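Local coordinates for squalene synthase HpnC (Alicyclobacillus acidocaldarius subsp. acidocaldarius, PDB 4HD1), which is probably a transferase of the squalene/phytoene synthase family, acting on isoprenoid diphosphates in squalene formation, at residues L34-R38 and H39-H43; F50-G53 and V54-G58; C149-D152 and E153-R156; L244-L247 and G248-I252. All coordinates share one frame; numbering follows the deposited sequence.

Contact 1 of 4, residues L34-R38 and H39-H43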
loop_
_atom_site.group_PDB
_atom_site.type_symbol
_atom_site.label_atom_id
_atom_site.label_comp_id
_atom_site.label_asym_id
_atom_site.label_seq_id
_atom_site.Cartn_x
_atom_site.Cartn_y
_atom_site.Cartn_z
ATOM N N LEU A 34 5.966 -2.604 -14.910
ATOM C CA LEU A 34 6.006 -3.121 -16.293
ATOM C C LEU A 34 5.432 -2.151 -17.340
ATOM O O LEU A 34 5.700 -2.278 -18.538
ATOM C CB LEU A 34 5.267 -4.467 -16.349
ATOM C CG LEU A 34 5.027 -5.257 -17.638
ATOM C CD1 LEU A 34 6.301 -5.916 -18.141
ATOM C CD2 LEU A 34 3.953 -6.305 -17.385
ATOM N N PHE A 35 4.649 -1.182 -16.876
ATOM C CA PHE A 35 3.965 -0.253 -17.757
ATOM C C PHE A 35 4.490 1.163 -17.667
ATOM O O PHE A 35 4.094 2.021 -18.452
ATOM C CB PHE A 35 2.488 -0.214 -17.411
ATOM C CG PHE A 35 1.763 -1.482 -17.709
ATOM C CD1 PHE A 35 1.277 -1.724 -18.984
ATOM C CD2 PHE A 35 1.559 -2.434 -16.713
ATOM C CE1 PHE A 35 0.590 -2.889 -19.258
ATOM C CE2 PHE A 35 0.880 -3.603 -16.981
ATOM C CZ PHE A 35 0.392 -3.827 -18.255
ATOM N N VAL A 36 5.359 1.410 -16.695
ATOM C CA VAL A 36 5.819 2.764 -16.410
ATOM C C VAL A 36 6.856 3.191 -17.453
ATOM O O VAL A 36 7.863 2.491 -17.642
ATOM C CB VAL A 36 6.375 2.878 -14.965
ATOM C CG1 VAL A 36 6.811 4.306 -14.658
ATOM C CG2 VAL A 36 5.332 2.403 -13.950
ATOM N N PRO A 37 6.612 4.340 -18.133
ATOM C CA PRO A 37 7.557 4.850 -19.143
ATOM C C PRO A 37 8.918 5.118 -18.523
ATOM O O PRO A 37 8.994 5.446 -17.335
ATOM C CB PRO A 37 6.936 6.185 -19.603
ATOM C CG PRO A 37 5.590 6.275 -18.970
ATOM C CD PRO A 37 5.525 5.298 -17.839
ATOM N N ARG A 38 9.979 5.006 -19.323
ATOM C CA ARG A 38 11.340 5.193 -18.817
ATOM C C ARG A 38 11.522 6.508 -18.076
ATOM O O ARG A 38 12.218 6.547 -17.065
ATOM C CB ARG A 38 12.396 5.055 -19.915
ATOM C CG ARG A 38 12.089 5.815 -21.191
ATOM C CD ARG A 38 13.366 6.048 -21.983
ATOM N NE ARG A 38 13.237 5.519 -23.338
ATOM C CZ ARG A 38 13.485 4.255 -23.676
ATOM N NH1 ARG A 38 13.884 3.376 -22.758
ATOM N NH2 ARG A 38 13.334 3.868 -24.937
ATOM N N HIS A 39 10.901 7.579 -18.558
ATOM C CA HIS A 39 11.096 8.877 -17.918
ATOM C C HIS A 39 10.367 9.003 -16.607
ATOM O O HIS A 39 10.595 9.959 -15.868
ATOM C CB HIS A 39 10.751 10.031 -18.857
ATOM C CG HIS A 39 9.278 10.293 -18.985
ATOM N ND1 HIS A 39 8.488 9.592 -19.822
ATOM C CD2 HIS A 39 8.457 11.226 -18.353
ATOM C CE1 HIS A 39 7.224 10.049 -19.727
ATOM N NE2 HIS A 39 7.207 11.047 -18.826
ATOM N N LEU A 40 9.497 8.040 -16.300
ATOM C CA LEU A 40 8.782 8.047 -15.017
ATOM C C LEU A 40 9.265 6.992 -14.029
ATOM O O LEU A 40 9.039 7.142 -12.821
ATOM C CB LEU A 40 7.261 7.936 -15.211
ATOM C CG LEU A 40 6.553 9.111 -15.898
ATOM C CD1 LEU A 40 5.054 8.818 -16.041
ATOM C CD2 LEU A 40 6.803 10.454 -15.201
ATOM N N ARG A 41 9.924 5.937 -14.516
ATOM C CA ARG A 41 10.457 4.904 -13.616
ATOM C C ARG A 41 11.295 5.434 -12.432
ATOM O O ARG A 41 11.128 4.941 -11.319
ATOM C CB ARG A 41 11.242 3.838 -14.382
ATOM C CG ARG A 41 10.384 2.757 -15.005
ATOM C CD ARG A 41 11.237 1.672 -15.639
ATOM N NE ARG A 41 10.771 1.436 -17.000
ATOM C CZ ARG A 41 11.491 1.647 -18.095
ATOM N NH1 ARG A 41 12.752 2.059 -18.005
ATOM N NH2 ARG A 41 10.952 1.422 -19.282
ATOM N N PRO A 42 12.177 6.441 -12.652
ATOM C CA PRO A 42 12.981 6.938 -11.525
ATOM C C PRO A 42 12.134 7.408 -10.341
ATOM O O PRO A 42 12.543 7.252 -9.180
ATOM C CB PRO A 42 13.734 8.129 -12.129
ATOM C CG PRO A 42 13.865 7.779 -13.566
ATOM C CD PRO A 42 12.553 7.122 -13.908
ATOM N N HIS A 43 10.959 7.960 -10.635
ATOM C CA HIS A 43 10.058 8.421 -9.590
ATOM C C HIS A 43 9.410 7.269 -8.867
ATOM O O HIS A 43 9.118 7.367 -7.671
ATOM C CB HIS A 43 9.047 9.395 -10.168
ATOM C CG HIS A 43 9.688 10.521 -10.948
ATOM N ND1 HIS A 43 10.537 11.403 -10.378
ATOM C CD2 HIS A 43 9.602 10.871 -12.297
ATOM C CE1 HIS A 43 10.968 12.277 -11.309
ATOM N NE2 HIS A 43 10.396 11.949 -12.484
#
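The carbonyl O of Pro37 accepts two backbone N-H groups, from Leu40 N at 2.8 Å and from Arg41 N at 3.0 Å. Arg41 N comes almost in line with the C=O bond, while Leu40 N sits above the carbonyl plane. Beside this turn, Val36 CG1 is anti to the backbone N (chi1 -178°). It packs 3.7 Å from Leu40 CB. The end of Leu40 continues the apolar patch, with CD1 3.9 Å from Pro37 CG. This is the tight turn by which the loop enters helix 41-56, in the all-helical terpene synthase fold of this family. Arg41 folds back over the turn because its chain bends at chi3 (-130°). Arg38 CA then lies 3.4 Å above one face of the guanidinium. Arg41 NE also makes a weak bond of 3.2 Å to Val36 O. Outside the turn, NH1 of Arg41 pairs with the negative charge of a bound sulfate, probably from the crystallisation liquor. With an alanine in place of Arg41, Val36 O would probably lose its weak N-H partner and the sulfate this positive charge. The exposed His39 ring meets Pro37 obliquely, with ND1 3.8 Å from Pro37 CB.

Contact 2 of 4, residues F50-G53 and V54-G58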
loop_
_atom_site.group_PDB
_atom_site.type_symbol
_atom_site.label_atom_id
_atom_site.label_comp_id
_atom_site.label_asym_id
_atom_site.label_seq_id
_atom_site.Cartn_x
_atom_site.Cartn_y
_atom_site.Cartn_z
ATOM N N PHE A 50 11.374 5.186 -0.478
ATOM C CA PHE A 50 10.761 5.818 0.689
ATOM C C PHE A 50 9.879 4.839 1.489
ATOM O O PHE A 50 9.971 4.792 2.715
ATOM C CB PHE A 50 9.969 7.074 0.301
ATOM C CG PHE A 50 9.126 7.619 1.426
ATOM C CD1 PHE A 50 9.652 8.550 2.324
ATOM C CD2 PHE A 50 7.818 7.177 1.608
ATOM C CE1 PHE A 50 8.884 9.039 3.368
ATOM C CE2 PHE A 50 7.048 7.657 2.655
ATOM C CZ PHE A 50 7.582 8.590 3.535
ATOM N N CYS A 51 9.033 4.071 0.801
ATOM C CA CYS A 51 8.165 3.087 1.466
ATOM C C CYS A 51 8.967 1.963 2.132
ATOM O O CYS A 51 8.616 1.511 3.218
ATOM C CB CYS A 51 7.150 2.487 0.491
ATOM S SG CYS A 51 6.013 3.684 -0.235
ATOM N N ARG A 52 10.037 1.517 1.472
ATOM C CA ARG A 52 10.949 0.537 2.052
ATOM C C ARG A 52 11.491 1.046 3.391
ATOM O O ARG A 52 11.579 0.290 4.359
ATOM C CB ARG A 52 12.104 0.221 1.093
ATOM C CG ARG A 52 13.127 -0.762 1.657
ATOM C CD ARG A 52 14.544 -0.448 1.200
ATOM N NE ARG A 52 15.541 -1.118 2.037
ATOM C CZ ARG A 52 16.235 -2.200 1.685
ATOM N NH1 ARG A 52 16.064 -2.758 0.490
ATOM N NH2 ARG A 52 17.111 -2.724 2.534
ATOM N N GLY A 53 11.840 2.330 3.432
ATOM C CA GLY A 53 12.344 2.971 4.645
ATOM C C GLY A 53 11.356 2.888 5.793
ATOM O O GLY A 53 11.747 2.638 6.927
ATOM N N VAL A 54 10.072 3.087 5.500
ATOM C CA VAL A 54 9.028 2.953 6.522
ATOM C C VAL A 54 8.848 1.486 6.945
ATOM O O VAL A 54 8.689 1.202 8.133
ATOM C CB VAL A 54 7.669 3.564 6.089
ATOM C CG1 VAL A 54 6.724 3.672 7.283
ATOM C CG2 VAL A 54 7.860 4.936 5.455
ATOM N N ASP A 55 8.886 0.566 5.980
ATOM C CA ASP A 55 8.804 -0.872 6.271
ATOM C C ASP A 55 9.894 -1.334 7.237
ATOM O O ASP A 55 9.608 -2.040 8.202
ATOM C CB ASP A 55 8.873 -1.703 4.985
ATOM C CG ASP A 55 7.588 -1.646 4.167
ATOM O OD1 ASP A 55 6.581 -1.075 4.643
ATOM O OD2 ASP A 55 7.586 -2.184 3.037
ATOM N N ASP A 56 11.133 -0.921 6.976
ATOM C CA ASP A 56 12.294 -1.312 7.788
ATOM C C ASP A 56 12.187 -0.904 9.260
ATOM O O ASP A 56 12.830 -1.500 10.127
ATOM C CB ASP A 56 13.584 -0.749 7.185
ATOM C CG ASP A 56 14.038 -1.514 5.956
ATOM O OD1 ASP A 56 13.369 -2.492 5.561
ATOM O OD2 ASP A 56 15.077 -1.136 5.380
ATOM N N LEU A 57 11.374 0.111 9.533
ATOM C CA LEU A 57 11.116 0.541 10.903
ATOM C C LEU A 57 9.846 -0.130 11.454
ATOM O O LEU A 57 9.085 0.476 12.211
ATOM C CB LEU A 57 11.037 2.075 10.974
ATOM C CG LEU A 57 12.267 2.860 10.454
ATOM C CD1 LEU A 57 11.974 4.355 10.409
ATOM C CD2 LEU A 57 13.538 2.589 11.289
ATOM N N GLY A 58 9.641 -1.390 11.068
ATOM C CA GLY A 58 8.468 -2.163 11.465
ATOM C C GLY A 58 8.737 -3.085 12.641
ATOM O O GLY A 58 9.325 -2.668 13.644
#
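Phe50, Cys51 and Arg52 meet Val54, Asp55 and Asp56 in a local i to i+4 contact in the last turns of helix 41-56. The run from Asp55 to Gly58 falls in what is probably the first aspartate-rich motif of squalene and phytoene synthases. In relatives this motif binds magnesium ions that hold the substrate diphosphate. The backbone is regular here. Asp55 N bonds to Cys51 O at 2.9 Å, and Asp56 N to Arg52 O also at 2.9 Å. The bond from Val54 N to Phe50 O is longer, 3.3 Å. On the buried side, Val54 CG2 lies over one face of the Phe50 ring, 4.0 Å from CE2. Helices 65-81 and 104-118 cover this side, and Phe106 meets the same ring edge-to-face. Asp55 lies on another side of the helix, where OD2 accepts from His25 NE2. Arg52 and Asp56 form a loose salt bridge beside His25 of helix 12-25. The stronger partner of the guanidinium is Leu21 O, which takes NH1. The Arg52 chain bends at chi2 (-145°), which carries NE to Asp56. The guanidinium and the Asp56 carboxylate are nearly perpendicular, their planes 79° apart. Arg52 NE reaches Asp56 OD2 at 3.4 Å, a weak bond.

Contact 3 of 4, residues C149-D152 and E153-R156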
loop_
_atom_site.group_PDB
_atom_site.type_symbol
_atom_site.label_atom_id
_atom_site.label_comp_id
_atom_site.label_asym_id
_atom_site.label_seq_id
_atom_site.Cartn_x
_atom_site.Cartn_y
_atom_site.Cartn_z
ATOM N N CYS A 149 -2.043 12.925 -12.652
ATOM C CA CYS A 149 -3.464 12.593 -12.579
ATOM C C CYS A 149 -4.071 12.774 -11.194
ATOM O O CYS A 149 -5.131 12.218 -10.909
ATOM C CB CYS A 149 -3.692 11.153 -13.048
ATOM S SG CYS A 149 -3.348 10.907 -14.800
ATOM N N LEU A 150 -3.421 13.551 -10.334
ATOM C CA LEU A 150 -3.880 13.658 -8.947
ATOM C C LEU A 150 -4.848 14.822 -8.675
ATOM O O LEU A 150 -4.438 15.972 -8.492
ATOM C CB LEU A 150 -2.701 13.661 -7.962
ATOM C CG LEU A 150 -3.062 13.584 -6.471
ATOM C CD1 LEU A 150 -3.949 12.389 -6.130
ATOM C CD2 LEU A 150 -1.793 13.577 -5.624
ATOM N N ASP A 151 -6.137 14.495 -8.664
ATOM C CA ASP A 151 -7.189 15.400 -8.212
ATOM C C ASP A 151 -8.124 14.581 -7.331
ATOM O O ASP A 151 -7.983 13.352 -7.255
ATOM C CB ASP A 151 -7.941 16.004 -9.399
ATOM C CG ASP A 151 -8.496 14.950 -10.337
ATOM O OD1 ASP A 151 -9.331 14.124 -9.912
ATOM O OD2 ASP A 151 -8.096 14.947 -11.512
ATOM N N ASP A 152 -9.082 15.247 -6.688
ATOM C CA ASP A 152 -9.949 14.596 -5.700
ATOM C C ASP A 152 -10.803 13.476 -6.276
ATOM O O ASP A 152 -11.012 12.452 -5.619
ATOM C CB ASP A 152 -10.837 15.620 -4.990
ATOM C CG ASP A 152 -10.041 16.604 -4.143
ATOM O OD1 ASP A 152 -8.801 16.473 -4.052
ATOM O OD2 ASP A 152 -10.662 17.519 -3.566
ATOM N N GLU A 153 -11.290 13.664 -7.500
ATOM C CA GLU A 153 -12.148 12.664 -8.119
ATOM C C GLU A 153 -11.389 11.359 -8.391
ATOM O O GLU A 153 -11.832 10.270 -7.994
ATOM C CB GLU A 153 -12.793 13.209 -9.398
ATOM C CG GLU A 153 -13.782 12.253 -10.047
ATOM C CD GLU A 153 -14.984 11.927 -9.166
ATOM O OE1 GLU A 153 -15.140 12.532 -8.080
ATOM O OE2 GLU A 153 -15.786 11.057 -9.561
ATOM N N ARG A 154 -10.241 11.482 -9.048
ATOM C CA ARG A 154 -9.429 10.325 -9.398
ATOM C C ARG A 154 -8.771 9.674 -8.181
ATOM O O ARG A 154 -8.622 8.451 -8.141
ATOM C CB ARG A 154 -8.418 10.690 -10.481
ATOM C CG ARG A 154 -9.090 10.817 -11.836
ATOM C CD ARG A 154 -8.113 11.142 -12.949
ATOM N NE ARG A 154 -7.706 12.541 -12.923
ATOM C CZ ARG A 154 -7.075 13.158 -13.917
ATOM N NH1 ARG A 154 -6.780 12.508 -15.039
ATOM N NH2 ARG A 154 -6.743 14.437 -13.786
ATOM N N ALA A 155 -8.420 10.483 -7.181
ATOM C CA ALA A 155 -7.908 9.967 -5.908
ATOM C C ALA A 155 -8.952 9.084 -5.223
ATOM O O ALA A 155 -8.631 8.003 -4.711
ATOM C CB ALA A 155 -7.479 11.108 -4.993
ATOM N N ARG A 156 -10.203 9.546 -5.241
ATOM C CA ARG A 156 -11.325 8.827 -4.642
ATOM C C ARG A 156 -11.456 7.432 -5.255
ATOM O O ARG A 156 -11.590 6.446 -4.538
ATOM C CB ARG A 156 -12.613 9.646 -4.822
ATOM C CG ARG A 156 -13.823 9.153 -4.044
ATOM C CD ARG A 156 -15.072 9.980 -4.343
ATOM N NE ARG A 156 -15.429 10.024 -5.768
ATOM C CZ ARG A 156 -16.046 9.045 -6.435
ATOM N NH1 ARG A 156 -16.373 7.907 -5.832
ATOM N NH2 ARG A 156 -16.330 9.200 -7.720
#
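Asp151 is the N-cap of helix 152-172, and its carboxylate holds both the backbone and the side chain of Arg154. Arg154 N donates to Asp151 OD1 at 2.9 Å, and the N-H points almost straight at the oxygen (177°). Asp151 CG sits between its backbone N and carbonyl carbon (chi1 55°), which brings OD1 back over the first turn. The regular helix bonds start here too: Ala155 N donates to Asp151 O at 2.9 Å, and Arg156 N to Asp152 O.

The ionic contact is made by the same carboxylate. Arg154 bends at chi3 (-76°) and grips Asp151 OD2 side-on. NH2 lies 2.7 Å from OD2 and NE lies 2.8 Å from it. The carboxylate lies near the guanidinium plane. Cys149 CA covers one face of the guanidinium, 3.9 Å above its centre. NH1 of Arg154 turns to Leu233 O, outside the turn. A leucine in place of Arg154 would probably leave Asp151 OD2 without both donors and the carboxylate freer to turn. The helix start and the arginine together probably favour the charged form of Asp151. A second pair lies further along the helix, where Glu153 binds Arg156, and Arg156 NH1 has another partner in Glu226.

Apolar contact is slight. The CB of Leu150 points away from the helix, but its CD1 methyl comes back to the buried methyl of Ala155, beside Arg141 of helix 137-146. Leu150 CD1 stops 3.9 Å from Ala155 CB.

Contact 4 of 4, residues L244-L247 and G248-I252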
loop_
_atom_site.group_PDB
_atom_site.type_symbol
_atom_site.label_atom_id
_atom_site.label_comp_id
_atom_site.label_asym_id
_atom_site.label_seq_id
_atom_site.Cartn_x
_atom_site.Cartn_y
_atom_site.Cartn_z
ATOM N N LEU A 244 -4.170 -4.208 -14.252
ATOM C CA LEU A 244 -3.430 -5.356 -13.808
ATOM C C LEU A 244 -3.389 -5.498 -12.278
ATOM O O LEU A 244 -3.506 -6.612 -11.764
ATOM C CB LEU A 244 -2.042 -5.298 -14.405
ATOM C CG LEU A 244 -1.067 -6.328 -13.861
ATOM C CD1 LEU A 244 -1.496 -7.739 -14.258
ATOM C CD2 LEU A 244 0.326 -6.029 -14.402
ATOM N N TYR A 245 -3.242 -4.398 -11.542
ATOM C CA TYR A 245 -3.432 -4.468 -10.088
ATOM C C TYR A 245 -4.826 -5.019 -9.777
ATOM O O TYR A 245 -4.970 -5.900 -8.923
ATOM C CB TYR A 245 -3.259 -3.100 -9.420
ATOM C CG TYR A 245 -1.897 -2.444 -9.583
ATOM C CD1 TYR A 245 -0.735 -3.206 -9.765
ATOM C CD2 TYR A 245 -1.771 -1.051 -9.516
ATOM C CE1 TYR A 245 0.507 -2.594 -9.899
ATOM C CE2 TYR A 245 -0.537 -0.430 -9.648
ATOM C CZ TYR A 245 0.597 -1.204 -9.835
ATOM O OH TYR A 245 1.820 -0.585 -9.966
ATOM N N ARG A 246 -5.842 -4.509 -10.482
ATOM C CA ARG A 246 -7.223 -4.951 -10.294
ATOM C C ARG A 246 -7.366 -6.447 -10.559
ATOM O O ARG A 246 -7.965 -7.165 -9.759
ATOM C CB ARG A 246 -8.207 -4.149 -11.160
ATOM C CG ARG A 246 -9.589 -4.792 -11.260
ATOM C CD ARG A 246 -10.651 -3.921 -11.928
ATOM N NE ARG A 246 -10.365 -3.560 -13.321
ATOM C CZ ARG A 246 -10.581 -4.335 -14.386
ATOM N NH1 ARG A 246 -11.072 -5.562 -14.255
ATOM N NH2 ARG A 246 -10.290 -3.879 -15.597
ATOM N N LEU A 247 -6.799 -6.914 -11.671
ATOM C CA LEU A 247 -6.899 -8.325 -12.043
ATOM C C LEU A 247 -6.290 -9.208 -10.964
ATOM O O LEU A 247 -6.893 -10.204 -10.565
ATOM C CB LEU A 247 -6.250 -8.594 -13.406
ATOM C CG LEU A 247 -6.974 -7.986 -14.613
ATOM C CD1 LEU A 247 -6.138 -8.128 -15.884
ATOM C CD2 LEU A 247 -8.388 -8.555 -14.803
ATOM N N GLY A 248 -5.113 -8.815 -10.479
ATOM C CA GLY A 248 -4.418 -9.534 -9.411
ATOM C C GLY A 248 -5.260 -9.625 -8.153
ATOM O O GLY A 248 -5.395 -10.702 -7.558
ATOM N N GLY A 249 -5.838 -8.491 -7.762
ATOM C CA GLY A 249 -6.717 -8.426 -6.600
ATOM C C GLY A 249 -7.972 -9.254 -6.765
ATOM O O GLY A 249 -8.392 -9.937 -5.835
ATOM N N GLU A 250 -8.569 -9.197 -7.954
ATOM C CA GLU A 250 -9.772 -9.972 -8.248
ATOM C C GLU A 250 -9.475 -11.462 -8.204
ATOM O O GLU A 250 -10.295 -12.250 -7.718
ATOM C CB GLU A 250 -10.362 -9.589 -9.609
ATOM C CG GLU A 250 -11.103 -8.260 -9.614
ATOM C CD GLU A 250 -11.782 -7.954 -10.943
ATOM O OE1 GLU A 250 -11.220 -8.290 -12.018
ATOM O OE2 GLU A 250 -12.886 -7.366 -10.913
ATOM N N ALA A 251 -8.298 -11.844 -8.695
ATOM C CA ALA A 251 -7.884 -13.246 -8.687
ATOM C C ALA A 251 -7.654 -13.763 -7.273
ATOM O O ALA A 251 -7.850 -14.949 -7.008
ATOM C CB ALA A 251 -6.645 -13.450 -9.542
ATOM N N ILE A 252 -7.246 -12.878 -6.365
ATOM C CA ILE A 252 -7.089 -13.260 -4.955
ATOM C C ILE A 252 -8.457 -13.583 -4.355
ATOM O O ILE A 252 -8.617 -14.599 -3.672
ATOM C CB ILE A 252 -6.339 -12.187 -4.129
ATOM C CG1 ILE A 252 -4.856 -12.157 -4.525
ATOM C CG2 ILE A 252 -6.481 -12.451 -2.628
ATOM C CD1 ILE A 252 -4.066 -10.981 -3.976
#
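Glu250 N donates to Arg246 O at 2.8 Å, the shortest polar bond between residues 244-247 and 248-252. The same i to i+4 pattern runs through this part of helix 236-257. Gly248 N bonds to Leu244 O at 3.0 Å, Gly249 N to Tyr245 O, and Ala251 N to Leu247 O at 2.9 Å.

The side chains of Arg246 and Glu250 lie side by side and point the same way. Arg246 CG is anti to its backbone N (chi1 166°), and the chain then bends at chi3. The aliphatic part of Arg246 runs beside the glutamate, with CG 3.9 Å from Glu250 CD. At the end, NH1 is 3.5 Å from Glu250 OE1, a long salt bridge. OE1 sits at the guanidinium edge, near its plane, while the carboxylate plane is turned 84° from the guanidinium. Leu247 CD2 touches the same oxygen at 4.0 Å.

Each charged group has a further partner. Arg246 NE makes a salt bridge with Glu231, and Glu250 OE2 accepts from Gln221 NE2. Tyr245 OH is hydrogen-bonded to Val32 O, and Tyr245 and Ile252 pack against helix 152-172 of the all-helical fold. Arg228 brings a like charge close to Arg246 NH1. Glu231 is therefore likely to be the main counter-ion of Arg246, with Glu250 adding a weaker share.

The contacts follow one another along the chain in the order 1 to 4, all in one all-helical fold. Contacts 1 and 2 share helix 41-56: contact 1 lies at its start and contact 2 at its end, with centres about 22 Å apart. Contact 3 opens helix 152-172, and contact 4 lies within helix 236-257. Contacts 1 and 4 touch, where Phe35 CE2 packs 3.6 Å from Leu244 CD2, so the loop before helix 41-56 rests on helix 236-257. Contact 2 lies across the chain's centre from contacts 3 and 4, about 25 and 24 Å away between centres. The probable aspartate-rich motif thus lies at the far end of helix 41-56 from contact 1 and touches none of the other three contacts.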